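PDB 3G2M: Pcza361.24 from Amycolatopsis orientalis, which probably transfers a methyl group from S-adenosyl-L-methionine to a nitrogen of glycopeptide antibiotics during their biosynthesis. Local coordinates for residues Ser143-Asp148 / Arg177-Pro182; Gly171-Val176 / Val262-Asp267; Ala76-Pro81 / Leu286-Met291; Thr69-Glu74 / Val155-Ser160; Pro99-Gly104 / Asp133-Val138. One frame throughout, in Å; residues are numbered along the deposited sequence.

Contact 1. Residues Ser143-Asp148 / Arg177-Pro182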
# COMPACT_ATOMS: atom_id res chain seq x y z
N SER A 143 -13.65 -2.24 -9.67
CA SER A 143 -12.32 -2.53 -10.21
C SER A 143 -12.36 -3.18 -11.61
O SER A 143 -11.34 -3.27 -12.30
CB SER A 143 -11.51 -3.40 -9.24
OG SER A 143 -11.97 -4.74 -9.24
N ALA A 144 -13.55 -3.62 -12.02
CA ALA A 144 -13.72 -4.25 -13.33
C ALA A 144 -15.20 -4.27 -13.66
O ALA A 144 -15.90 -5.24 -13.38
CB ALA A 144 -13.15 -5.66 -13.33
N PHE A 145 -15.70 -3.17 -14.22
CA PHE A 145 -17.11 -3.07 -14.61
C PHE A 145 -17.24 -2.70 -16.08
O PHE A 145 -16.30 -2.18 -16.69
CB PHE A 145 -17.87 -2.07 -13.72
CG PHE A 145 -17.35 -0.66 -13.80
CD1 PHE A 145 -17.95 0.26 -14.67
CD2 PHE A 145 -16.27 -0.24 -13.03
CE1 PHE A 145 -17.48 1.56 -14.76
CE2 PHE A 145 -15.79 1.06 -13.12
CZ PHE A 145 -16.39 1.96 -13.99
N ALA A 146 -18.42 -2.97 -16.63
CA ALA A 146 -18.69 -2.71 -18.03
C ALA A 146 -20.19 -2.51 -18.19
O ALA A 146 -20.97 -3.42 -17.90
CB ALA A 146 -18.20 -3.87 -18.88
N LEU A 147 -20.57 -1.32 -18.64
CA LEU A 147 -21.97 -0.98 -18.87
C LEU A 147 -22.19 -0.62 -20.32
O LEU A 147 -21.24 -0.26 -21.02
CB LEU A 147 -22.38 0.20 -17.98
CG LEU A 147 -22.11 0.06 -16.49
CD1 LEU A 147 -22.40 1.35 -15.75
CD2 LEU A 147 -22.92 -1.08 -15.92
N ASP A 148 -23.44 -0.70 -20.75
CA ASP A 148 -23.84 -0.29 -22.09
C ASP A 148 -24.21 1.21 -22.08
O ASP A 148 -25.24 1.62 -22.63
CB ASP A 148 -25.00 -1.16 -22.59
CG ASP A 148 -25.30 -0.95 -24.06
OD1 ASP A 148 -24.40 -0.52 -24.82
OD2 ASP A 148 -26.45 -1.22 -24.47
N ARG A 177 -12.06 5.19 -17.67
CA ARG A 177 -11.75 5.70 -19.02
C ARG A 177 -12.78 5.22 -20.05
O ARG A 177 -13.31 6.02 -20.84
CB ARG A 177 -10.35 5.27 -19.47
CG ARG A 177 -10.01 5.69 -20.91
CD ARG A 177 -8.82 4.94 -21.49
NE ARG A 177 -9.10 3.52 -21.68
CZ ARG A 177 -8.37 2.53 -21.17
NH1 ARG A 177 -7.29 2.80 -20.45
NH2 ARG A 177 -8.72 1.27 -21.40
N GLU A 178 -13.09 3.93 -20.02
CA GLU A 178 -14.00 3.34 -21.01
C GLU A 178 -15.44 3.82 -20.87
O GLU A 178 -16.25 3.62 -21.78
CB GLU A 178 -13.94 1.81 -20.97
CG GLU A 178 -12.59 1.22 -21.39
CD GLU A 178 -12.18 1.61 -22.80
OE1 GLU A 178 -13.04 1.61 -23.70
OE2 GLU A 178 -11.00 1.91 -23.00
N HIS A 179 -15.76 4.47 -19.75
CA HIS A 179 -17.14 4.89 -19.45
C HIS A 179 -17.35 6.40 -19.45
O HIS A 179 -18.45 6.88 -19.20
CB HIS A 179 -17.61 4.28 -18.12
CG HIS A 179 -17.90 2.82 -18.20
ND1 HIS A 179 -16.92 1.86 -18.10
CD2 HIS A 179 -19.06 2.15 -18.38
CE1 HIS A 179 -17.46 0.67 -18.21
NE2 HIS A 179 -18.76 0.81 -18.38
N LEU A 180 -16.28 7.14 -19.74
CA LEU A 180 -16.38 8.58 -19.88
C LEU A 180 -16.71 8.96 -21.32
O LEU A 180 -16.09 8.46 -22.26
CB LEU A 180 -15.06 9.25 -19.47
CG LEU A 180 -14.67 9.35 -18.00
CD1 LEU A 180 -13.25 9.89 -17.89
CD2 LEU A 180 -15.64 10.24 -17.22
N GLU A 181 -17.69 9.84 -21.47
CA GLU A 181 -17.95 10.48 -22.76
C GLU A 181 -16.81 11.45 -23.05
O GLU A 181 -16.08 11.84 -22.13
CB GLU A 181 -19.30 11.20 -22.71
CG GLU A 181 -20.47 10.36 -23.22
CD GLU A 181 -21.83 10.89 -22.80
OE1 GLU A 181 -22.85 10.22 -23.12
OE2 GLU A 181 -21.90 11.97 -22.16
N PRO A 182 -16.60 11.81 -24.34
CA PRO A 182 -15.63 12.87 -24.65
C PRO A 182 -15.83 14.12 -23.78
O PRO A 182 -16.94 14.63 -23.68
CB PRO A 182 -15.91 13.20 -26.13
CG PRO A 182 -17.06 12.34 -26.55
CD PRO A 182 -17.17 11.22 -25.56

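Contact 2. Residues Gly171-Val176 / Val262-Asp267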
# COMPACT_ATOMS: atom_id res chain seq x y z
N GLY A 171 -7.37 -1.48 -12.61
CA GLY A 171 -8.63 -1.90 -13.25
C GLY A 171 -9.71 -0.84 -13.15
O GLY A 171 -10.46 -0.62 -14.10
N LEU A 172 -9.79 -0.17 -12.00
CA LEU A 172 -10.68 0.97 -11.81
C LEU A 172 -10.40 2.09 -12.82
O LEU A 172 -11.31 2.55 -13.51
CB LEU A 172 -10.56 1.53 -10.38
CG LEU A 172 -11.12 2.93 -10.06
CD1 LEU A 172 -12.65 2.95 -10.16
CD2 LEU A 172 -10.67 3.38 -8.67
N TYR A 173 -9.13 2.50 -12.91
CA TYR A 173 -8.76 3.63 -13.78
C TYR A 173 -9.09 3.34 -15.25
O TYR A 173 -9.64 4.19 -15.95
CB TYR A 173 -7.28 3.99 -13.62
CG TYR A 173 -6.81 4.26 -12.19
CD1 TYR A 173 -7.61 4.94 -11.28
CD2 TYR A 173 -5.54 3.86 -11.78
CE1 TYR A 173 -7.17 5.19 -9.97
CE2 TYR A 173 -5.09 4.10 -10.48
CZ TYR A 173 -5.91 4.76 -9.59
OH TYR A 173 -5.46 4.99 -8.30
N ALA A 174 -8.78 2.13 -15.71
CA ALA A 174 -9.09 1.73 -17.09
C ALA A 174 -10.59 1.63 -17.35
O ALA A 174 -11.07 2.10 -18.37
CB ALA A 174 -8.39 0.41 -17.43
N SER A 175 -11.32 1.03 -16.41
CA SER A 175 -12.77 0.92 -16.50
C SER A 175 -13.42 2.31 -16.63
O SER A 175 -14.25 2.54 -17.51
CB SER A 175 -13.35 0.16 -15.31
OG SER A 175 -12.95 -1.21 -15.32
N VAL A 176 -13.02 3.23 -15.75
CA VAL A 176 -13.54 4.60 -15.79
C VAL A 176 -13.30 5.27 -17.15
O VAL A 176 -14.23 5.83 -17.73
CB VAL A 176 -12.99 5.48 -14.63
CG1 VAL A 176 -13.44 6.93 -14.79
CG2 VAL A 176 -13.45 4.93 -13.29
N VAL A 262 -2.25 9.67 -13.37
CA VAL A 262 -1.38 10.11 -14.48
C VAL A 262 -0.77 8.91 -15.21
O VAL A 262 -0.86 8.82 -16.44
CB VAL A 262 -0.29 11.11 -13.99
CG1 VAL A 262 0.65 11.48 -15.14
CG2 VAL A 262 -0.93 12.37 -13.42
N ARG A 263 -0.18 7.99 -14.46
CA ARG A 263 0.39 6.78 -15.05
C ARG A 263 -0.63 6.03 -15.93
O ARG A 263 -0.26 5.48 -16.96
CB ARG A 263 0.94 5.87 -13.96
CG ARG A 263 1.68 4.64 -14.46
CD ARG A 263 2.47 3.97 -13.33
NE ARG A 263 3.25 4.95 -12.57
CZ ARG A 263 3.03 5.28 -11.30
NH1 ARG A 263 2.06 4.70 -10.61
NH2 ARG A 263 3.80 6.20 -10.71
N SER A 264 -1.90 6.03 -15.51
CA SER A 264 -2.96 5.31 -16.23
C SER A 264 -3.48 6.05 -17.46
O SER A 264 -4.29 5.50 -18.21
CB SER A 264 -4.13 4.99 -15.29
OG SER A 264 -4.92 6.14 -15.05
N GLY A 265 -3.04 7.29 -17.65
CA GLY A 265 -3.38 8.06 -18.85
C GLY A 265 -4.28 9.27 -18.64
O GLY A 265 -4.61 9.96 -19.60
N PHE A 266 -4.68 9.52 -17.40
CA PHE A 266 -5.49 10.70 -17.08
C PHE A 266 -4.61 11.93 -16.93
O PHE A 266 -3.43 11.83 -16.58
CB PHE A 266 -6.27 10.50 -15.76
CG PHE A 266 -7.48 9.62 -15.88
CD1 PHE A 266 -8.72 10.15 -16.25
CD2 PHE A 266 -7.40 8.25 -15.63
CE1 PHE A 266 -9.86 9.34 -16.36
CE2 PHE A 266 -8.53 7.43 -15.74
CZ PHE A 266 -9.75 7.97 -16.11
N ASP A 267 -5.20 13.10 -17.18
CA ASP A 267 -4.66 14.38 -16.76
C ASP A 267 -5.37 14.80 -15.50
O ASP A 267 -6.58 14.97 -15.51
CB ASP A 267 -4.92 15.45 -17.82
CG ASP A 267 -4.00 15.35 -19.02
OD1 ASP A 267 -2.97 14.64 -18.94
OD2 ASP A 267 -4.32 16.00 -20.04

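Contact 3. Residues Ala76-Pro81 / Leu286-Met291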
# COMPACT_ATOMS: atom_id res chain seq x y z
N ALA A 76 -20.50 18.19 -6.00
CA ALA A 76 -21.38 19.10 -6.75
C ALA A 76 -20.67 20.39 -7.15
O ALA A 76 -20.79 20.84 -8.29
CB ALA A 76 -22.64 19.39 -5.96
N THR A 77 -19.94 20.99 -6.21
CA THR A 77 -19.20 22.23 -6.43
C THR A 77 -18.16 22.09 -7.55
O THR A 77 -18.03 22.97 -8.41
CB THR A 77 -18.50 22.71 -5.13
OG1 THR A 77 -19.50 22.99 -4.14
CG2 THR A 77 -17.67 23.96 -5.37
N ARG A 78 -17.44 20.97 -7.54
CA ARG A 78 -16.33 20.75 -8.47
C ARG A 78 -16.77 20.27 -9.85
O ARG A 78 -16.03 20.44 -10.83
CB ARG A 78 -15.30 19.78 -7.86
CG ARG A 78 -14.61 20.31 -6.60
CD ARG A 78 -13.77 21.53 -6.88
NE ARG A 78 -13.82 22.49 -5.78
CZ ARG A 78 -13.42 23.76 -5.86
NH1 ARG A 78 -12.92 24.24 -7.00
NH2 ARG A 78 -13.52 24.55 -4.81
N THR A 79 -17.96 19.69 -9.93
CA THR A 79 -18.50 19.21 -11.21
C THR A 79 -18.87 20.36 -12.13
O THR A 79 -18.50 20.37 -13.31
CB THR A 79 -19.75 18.32 -11.02
OG1 THR A 79 -20.64 18.95 -10.09
CG2 THR A 79 -19.37 16.93 -10.52
N GLY A 80 -19.59 21.34 -11.58
CA GLY A 80 -20.07 22.49 -12.35
C GLY A 80 -21.48 22.25 -12.86
O GLY A 80 -22.43 22.36 -12.08
N PRO A 81 -21.62 21.90 -14.16
CA PRO A 81 -22.84 21.63 -14.92
C PRO A 81 -24.15 21.44 -14.09
O PRO A 81 -24.67 22.46 -13.62
CB PRO A 81 -22.44 20.42 -15.77
CG PRO A 81 -20.91 20.55 -15.92
CD PRO A 81 -20.45 21.70 -15.04
N LEU A 286 -10.48 16.76 -3.08
CA LEU A 286 -11.31 16.50 -4.25
C LEU A 286 -10.46 16.62 -5.51
O LEU A 286 -9.98 17.71 -5.85
CB LEU A 286 -12.51 17.46 -4.32
CG LEU A 286 -13.83 16.98 -4.96
CD1 LEU A 286 -13.68 16.64 -6.44
CD2 LEU A 286 -14.48 15.81 -4.20
N VAL A 287 -10.28 15.49 -6.18
CA VAL A 287 -9.41 15.38 -7.36
C VAL A 287 -10.28 15.34 -8.62
O VAL A 287 -11.26 14.60 -8.68
CB VAL A 287 -8.51 14.11 -7.27
CG1 VAL A 287 -7.75 13.85 -8.58
CG2 VAL A 287 -7.53 14.21 -6.10
N GLU A 288 -9.93 16.16 -9.61
CA GLU A 288 -10.61 16.14 -10.91
C GLU A 288 -9.66 15.63 -11.98
O GLU A 288 -8.54 16.13 -12.11
CB GLU A 288 -11.07 17.54 -11.31
CG GLU A 288 -12.13 18.16 -10.41
CD GLU A 288 -12.24 19.64 -10.61
OE1 GLU A 288 -12.56 20.06 -11.75
OE2 GLU A 288 -11.99 20.39 -9.64
N ALA A 289 -10.11 14.63 -12.74
CA ALA A 289 -9.27 14.05 -13.78
C ALA A 289 -10.03 13.89 -15.08
O ALA A 289 -11.23 13.57 -15.09
CB ALA A 289 -8.69 12.71 -13.33
N VAL A 290 -9.33 14.10 -16.19
CA VAL A 290 -9.90 13.96 -17.53
C VAL A 290 -8.93 13.22 -18.45
O VAL A 290 -7.73 13.13 -18.16
CB VAL A 290 -10.26 15.34 -18.15
CG1 VAL A 290 -11.32 16.06 -17.31
CG2 VAL A 290 -9.00 16.21 -18.33
N MSE A 291 -9.44 12.70 -19.56
CA MSE A 291 -8.58 12.10 -20.58
C MSE A 291 -8.03 13.19 -21.49
O MSE A 291 -8.77 14.11 -21.85
CB MSE A 291 -9.35 11.05 -21.38
CG MSE A 291 -9.73 9.81 -20.58
SE MSE A 291 -8.17 9.01 -19.72
CE MSE A 291 -7.21 8.44 -21.32

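Contact 4. Residues Thr69-Glu74 / Val155-Ser160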
# COMPACT_ATOMS: atom_id res chain seq x y z
N THR A 69 -22.69 14.81 3.80
CA THR A 69 -23.33 15.98 3.19
C THR A 69 -22.31 16.97 2.66
O THR A 69 -22.48 17.51 1.57
CB THR A 69 -24.29 16.70 4.18
OG1 THR A 69 -23.72 16.68 5.50
CG2 THR A 69 -25.66 16.03 4.20
N SER A 70 -21.25 17.21 3.43
CA SER A 70 -20.17 18.10 3.02
C SER A 70 -19.40 17.53 1.83
O SER A 70 -18.95 18.27 0.95
CB SER A 70 -19.21 18.35 4.18
OG SER A 70 -19.85 19.05 5.22
N GLU A 71 -19.24 16.21 1.81
CA GLU A 71 -18.53 15.53 0.74
C GLU A 71 -19.32 15.63 -0.57
O GLU A 71 -18.76 16.01 -1.60
CB GLU A 71 -18.25 14.07 1.10
CG GLU A 71 -17.38 13.35 0.10
CD GLU A 71 -17.17 11.88 0.41
OE1 GLU A 71 -17.47 11.44 1.54
OE2 GLU A 71 -16.69 11.16 -0.50
N ALA A 72 -20.61 15.30 -0.52
CA ALA A 72 -21.47 15.38 -1.70
C ALA A 72 -21.51 16.79 -2.26
O ALA A 72 -21.50 16.98 -3.48
CB ALA A 72 -22.87 14.87 -1.38
N ARG A 73 -21.55 17.77 -1.36
CA ARG A 73 -21.48 19.19 -1.70
C ARG A 73 -20.21 19.53 -2.48
O ARG A 73 -20.27 20.27 -3.47
CB ARG A 73 -21.54 20.02 -0.41
CG ARG A 73 -21.96 21.47 -0.57
CD ARG A 73 -22.10 22.12 0.80
NE ARG A 73 -20.83 22.16 1.52
CZ ARG A 73 -20.69 22.06 2.84
NH1 ARG A 73 -21.75 21.89 3.62
NH2 ARG A 73 -19.48 22.10 3.38
N GLU A 74 -19.07 18.99 -2.05
CA GLU A 74 -17.81 19.24 -2.75
C GLU A 74 -17.80 18.65 -4.15
O GLU A 74 -17.30 19.27 -5.08
CB GLU A 74 -16.59 18.75 -1.95
CG GLU A 74 -16.10 19.74 -0.90
CD GLU A 74 -15.59 21.07 -1.47
OE1 GLU A 74 -14.99 21.10 -2.57
OE2 GLU A 74 -15.78 22.09 -0.78
N VAL A 155 -17.94 9.40 -10.46
CA VAL A 155 -17.47 9.75 -9.11
C VAL A 155 -17.16 8.53 -8.24
O VAL A 155 -17.79 7.48 -8.38
CB VAL A 155 -18.45 10.72 -8.35
CG1 VAL A 155 -18.64 12.03 -9.11
CG2 VAL A 155 -19.80 10.08 -8.10
N ILE A 156 -16.17 8.68 -7.36
CA ILE A 156 -15.84 7.64 -6.38
C ILE A 156 -15.40 8.28 -5.06
O ILE A 156 -14.68 9.28 -5.06
CB ILE A 156 -14.79 6.62 -6.93
CG1 ILE A 156 -14.71 5.37 -6.03
CG2 ILE A 156 -13.40 7.26 -7.12
CD1 ILE A 156 -13.90 4.23 -6.64
N SER A 157 -15.86 7.70 -3.96
CA SER A 157 -15.56 8.22 -2.64
C SER A 157 -14.29 7.61 -2.06
O SER A 157 -13.94 6.47 -2.39
CB SER A 157 -16.75 7.98 -1.70
OG SER A 157 -16.59 8.68 -0.48
N SER A 158 -13.61 8.37 -1.20
CA SER A 158 -12.37 7.92 -0.56
C SER A 158 -12.42 6.51 0.01
O SER A 158 -11.50 5.72 -0.22
CB SER A 158 -11.97 8.89 0.57
OG SER A 158 -10.73 8.49 1.11
N GLY A 159 -13.47 6.19 0.76
CA GLY A 159 -13.59 4.89 1.42
C GLY A 159 -13.53 3.73 0.45
O GLY A 159 -12.94 2.68 0.75
N SER A 160 -14.11 3.93 -0.73
CA SER A 160 -14.22 2.89 -1.75
C SER A 160 -12.92 2.62 -2.50
O SER A 160 -12.51 1.47 -2.63
CB SER A 160 -15.29 3.31 -2.76
OG SER A 160 -16.50 3.60 -2.07

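Contact 5. Residues Pro99-Gly104 / Asp133-Val138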
# COMPACT_ATOMS: atom_id res chain seq x y z
N PRO A 99 -28.12 12.50 -1.39
CA PRO A 99 -27.71 13.89 -1.63
C PRO A 99 -27.57 14.27 -3.12
O PRO A 99 -27.97 15.36 -3.50
CB PRO A 99 -26.36 13.98 -0.92
CG PRO A 99 -26.47 13.00 0.19
CD PRO A 99 -27.29 11.86 -0.36
N PHE A 100 -26.99 13.38 -3.94
CA PHE A 100 -26.86 13.64 -5.38
C PHE A 100 -28.21 13.76 -6.08
O PHE A 100 -28.41 14.64 -6.91
CB PHE A 100 -26.02 12.56 -6.07
CG PHE A 100 -24.55 12.61 -5.76
CD1 PHE A 100 -23.92 13.80 -5.39
CD2 PHE A 100 -23.77 11.45 -5.85
CE1 PHE A 100 -22.55 13.83 -5.11
CE2 PHE A 100 -22.40 11.47 -5.57
CZ PHE A 100 -21.78 12.66 -5.21
N LEU A 101 -29.13 12.86 -5.75
CA LEU A 101 -30.48 12.89 -6.30
C LEU A 101 -31.24 14.14 -5.86
O LEU A 101 -32.07 14.66 -6.61
CB LEU A 101 -31.26 11.63 -5.90
CG LEU A 101 -30.74 10.28 -6.42
CD1 LEU A 101 -31.32 9.14 -5.61
CD2 LEU A 101 -31.02 10.11 -7.90
N ASP A 102 -30.92 14.63 -4.66
CA ASP A 102 -31.48 15.86 -4.11
C ASP A 102 -31.03 17.12 -4.86
O ASP A 102 -31.63 18.18 -4.72
CB ASP A 102 -31.10 16.00 -2.63
CG ASP A 102 -31.96 15.14 -1.72
OD1 ASP A 102 -32.94 14.53 -2.21
OD2 ASP A 102 -31.67 15.09 -0.51
N LEU A 103 -29.97 16.99 -5.65
CA LEU A 103 -29.48 18.07 -6.48
C LEU A 103 -30.06 18.03 -7.89
O LEU A 103 -29.75 18.87 -8.73
CB LEU A 103 -27.95 18.05 -6.52
CG LEU A 103 -27.22 18.17 -5.18
CD1 LEU A 103 -25.79 17.71 -5.31
CD2 LEU A 103 -27.27 19.59 -4.61
N GLY A 104 -30.92 17.04 -8.14
CA GLY A 104 -31.60 16.90 -9.43
C GLY A 104 -30.94 15.93 -10.41
O GLY A 104 -31.48 15.66 -11.48
N ASP A 133 -37.25 7.64 -9.68
CA ASP A 133 -37.19 7.56 -11.15
C ASP A 133 -35.85 8.04 -11.75
O ASP A 133 -35.53 7.70 -12.90
CB ASP A 133 -38.35 8.33 -11.78
CG ASP A 133 -39.71 7.71 -11.47
OD1 ASP A 133 -39.78 6.52 -11.09
OD2 ASP A 133 -40.73 8.43 -11.61
N ARG A 134 -35.09 8.81 -10.98
CA ARG A 134 -33.80 9.35 -11.45
C ARG A 134 -32.59 8.50 -11.02
O ARG A 134 -31.46 8.76 -11.46
CB ARG A 134 -33.64 10.80 -11.00
CG ARG A 134 -34.48 11.79 -11.81
CD ARG A 134 -34.17 13.23 -11.45
NE ARG A 134 -34.82 13.63 -10.20
CZ ARG A 134 -34.19 13.76 -9.03
NH1 ARG A 134 -32.89 13.52 -8.93
NH2 ARG A 134 -34.87 14.14 -7.96
N CYS A 135 -32.83 7.49 -10.19
CA CYS A 135 -31.78 6.60 -9.71
C CYS A 135 -31.86 5.23 -10.39
O CYS A 135 -32.92 4.60 -10.39
CB CYS A 135 -31.87 6.44 -8.19
SG CYS A 135 -30.56 5.41 -7.46
N THR A 136 -30.74 4.79 -10.95
CA THR A 136 -30.63 3.48 -11.58
C THR A 136 -29.61 2.63 -10.83
O THR A 136 -28.42 2.96 -10.80
CB THR A 136 -30.21 3.58 -13.06
OG1 THR A 136 -31.14 4.40 -13.77
CG2 THR A 136 -30.16 2.19 -13.72
N LEU A 137 -30.06 1.53 -10.24
CA LEU A 137 -29.16 0.63 -9.51
C LEU A 137 -28.61 -0.49 -10.38
O LEU A 137 -29.35 -1.12 -11.13
CB LEU A 137 -29.85 0.05 -8.27
CG LEU A 137 -30.10 1.00 -7.10
CD1 LEU A 137 -30.91 0.30 -6.03
CD2 LEU A 137 -28.79 1.50 -6.53
N VAL A 138 -27.31 -0.73 -10.26
CA VAL A 138 -26.63 -1.75 -11.06
C VAL A 138 -25.63 -2.54 -10.21
O VAL A 138 -24.85 -1.94 -9.47
CB VAL A 138 -25.88 -1.12 -12.28
CG1 VAL A 138 -25.15 -2.19 -13.08
CG2 VAL A 138 -26.85 -0.37 -13.18

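Contact 1. Residues Ser143-Asp148 / Arg177-Pro182
His179 is the hub of this contact: Phe145, Ala146 and Leu147 all meet it. Its CG, anti to the carbonyl carbon, points the imidazole at the loop. The main polar link is a backbone-to-ring hydrogen bond: Leu147 N gives its proton to His179 NE2 at 2.8 Å with an N-H...N angle of 154°. The donor lies within 1° of the imidazole plane. At the same edge Ala146 CA comes within 3.5 Å of His179 NE2, and Leu147 lays its CB 3.7 Å from that nitrogen. One face of the imidazole is met by Phe145, whose CE1 stands 3.4 Å from His179 ND1, above the rim of the ring. The two ring centroids are 4.6 Å apart and the planes inclined at 37°, an oblique pair. These residues join the loop that follows strand 135-139 to the end of helix 166-179, within the Rossmann-like core of the class I methyltransferases. Further out, His179 ND1 is hydrogen-bonded to Ser175 O one helical turn back, which fixes the rotation of the imidazole and is consistent with a neutral ring protonated on ND1. Phe145 also packs on Leu87 and Leu89 of strand 86-89. Two residues before it, Ser143 OG is hydrogen-bonded to Asp141 OD1; Asp141 is a residue seen to bind S-adenosyl-L-methionine, absent from this chain.

Contact 2. Residues Gly171-Val176 / Val262-Asp267
Phe266 directs its ring edge at the backbone of Tyr173: Tyr173 O lies near the ring plane, 3.4 Å from Phe266 CE2. The ring gets there because its CG stands anti to the carbonyl carbon (chi1 -77°), which carries it from the turn across to helix 166-179. The far corner of the ring reaches Val176: Phe266 CZ lies 4.1 Å from Val176 CG1, and the two side chains meet at about a right angle. Phe266 CE2 is also 4.2 Å from Tyr173 CB, an apolar contact at the root of that side chain. Tyr173 itself touches Ser264 near its base, its CB lying 3.5 Å from Ser264 OG, while its phenol runs on past the turn and its OH is hydrogen-bonded to Glu260 OE1. Ser264 OG sits between its own backbone N and carbonyl carbon (chi1 77°), and this position lets it hydrogen-bond to Leu261 O. The hydroxyl is therefore turned to its own helix, and what it offers Tyr173 is van der Waals contact. Gly265, with positive phi, is the first residue to leave helical angles after helix 254-263, and two backbone bonds reach back into the last turn, one of them from Gly265 N to Val262 O at 2.9 Å. The chain then turns so that Phe266 faces helix 166-179 just before strand 267-274 begins, a glycine-terminated Schellman motif joining helix to strand in this Rossmann-like sheet.

Contact 3. Residues Ala76-Pro81 / Leu286-Met291
Arg78 supplies the whole helix side of this contact, meeting Leu286 and Glu288 mainly with the carbons of its chain. The apolar part is a pairing of Arg78 CG with Leu286, at 3.8 Å from Leu286 CD1; Arg78 CB lies equally close to that methyl. The two side chains cross obliquely, and Arg78 CG, placed anti to its carbonyl carbon (chi1 -63°), is directed at the leucine branch. The polar neighbour is Glu288, whose chain crosses that of Arg78 at about a right angle. Its carboxylate lies against carbon: Glu288 OE2 is 3.5 Å from Arg78 CD. Opposite charges are near one another but not paired, since Arg78 NH1 stays 4.8 Å from Glu288 OE2, and the guanidinium and carboxylate planes are 37° apart. Bends at chi2 and chi3 turn the guanidinium away from the acid; Arg78 NE makes a long, weak ion pair with Glu74 OE1. Glu288 OE1 makes its salt bridge with Lys185 on the adjacent strand, so this buried carboxylate has a basic partner other than Arg78. Within the helix, Thr79 OG1 turns back on the last turn, close to Ala76 O (2.6 Å) and Phe75 O, which must share its one proton; Gly80 follows, leaving the helix with positive phi. The contact thus lays the end of helix 69-79 over strand 284-290, which runs antiparallel between strands 184-191 and 267-274; Leu286 touches Leu187 on one and Phe274 on the other, while Arg78 also reaches Thr272.

Contact 4. Residues Thr69-Glu74 / Val155-Ser160
This contact lies at the S-adenosyl-L-methionine site: Ser157, a residue seen to bind both that cofactor and its demethylated product, meets Glu71 of helix 69-79 where strand 151-156 gives way to helix 158-161. The C-terminal edge of the parallel strands is where class I methyltransferases hold the cofactor, although none is bound to this chain. Ser157 OG donates a hydrogen bond to Glu71 OE2; the modelled separation of 2.5 Å is very short, and its exact value deserves caution. Glu71 spans the gap because CG is anti to its backbone N (chi1 -173°) and the chain runs on fully extended, putting the carboxylate at the serine. Ser157 OG, likewise anti to its own N (chi1 -170°), stands beside the serine carbonyl carbon and makes no N-cap bond to the helix it precedes. Ser157 CB comes to 3.4 Å of the same oxygen, Glu71 OE2. The other oxygen, Glu71 OE1, forms a salt bridge with NH1 of Arg95, a second cofactor-binding residue. Glu71 OE2 is also hydrogen-bonded to Ser189 OG, on strand 184-191. With Arg95 on one oxygen and two serine hydroxyls on the other, the carboxylate is fixed in rotation and probably acts as a second-shell group that positions Arg95 and Ser157 for the cofactor.

Contact 5. Residues Pro99-Gly104 / Asp133-Val138
After an extended chi2, a bend at chi3 (-78°) swings the Arg134 guanidinium round to Leu101 O; CG of Leu101, anti to its carbonyl carbon, sends that side chain to Cys135 instead. Arg134 NH1 donates to Leu101 O at 2.7 Å. The nitrogen lies in the carbonyl plane on a lone pair, with a C=O...N angle of 123°, and the oxygen is 16° out of the guanidinium plane. A weak second bond runs from Arg134 NH2 to Leu101 O at 3.2 Å. The same oxygen also accepts Gly104 N at 3.1 Å, within the type I turn from Leu101 to Gly104. That turn ends helix 97-101 in a Schellman motif, and an arginine on its carbonyl would offset the partial negative charge of the helix end. The join is between the helix after the first strand of the Rossmann-like sheet and strand 135-139, an outermost strand of that sheet within the chain. Gly104 CA lies over one face of the guanidinium, 4.1 Å from Arg134 CZ, while Gly104 C is 3.4 Å from Arg134 NH1. On the apolar side both methyls of Leu101 straddle one carbon, its CD1 and CD2 each 3.8 Å from Cys135 CB. Arg134 NH1 is hydrogen-bonded to Trp105 O as well, and Cys135 packs on Leu124 of helix 114-125.

Overall arrangement
Contacts 4 and 3 both start on helix 69-79. Inside their loops lies contact 5, closed first, between helix 97-101 and strand 135-139. The loop of contact 1 opens at 143-148, before contact 4 closes at 155-160, so these two cross. Contact 2 opens at 171-176 on helix 166-179; contact 1 closes on the end of that helix, and contact 2 closes only at 262-267, so this pair crosses too. Contact 3 closes last, at 286-291, enclosing contacts 1, 2 and 5 and crossing contact 4. Contacts 3, 4 and 5 bring helices to the seven-stranded sheet; contact 1 ties the loop after strand 135-139 to helix 166-179, and contact 2 ties that helix to the turn after helix 254-263.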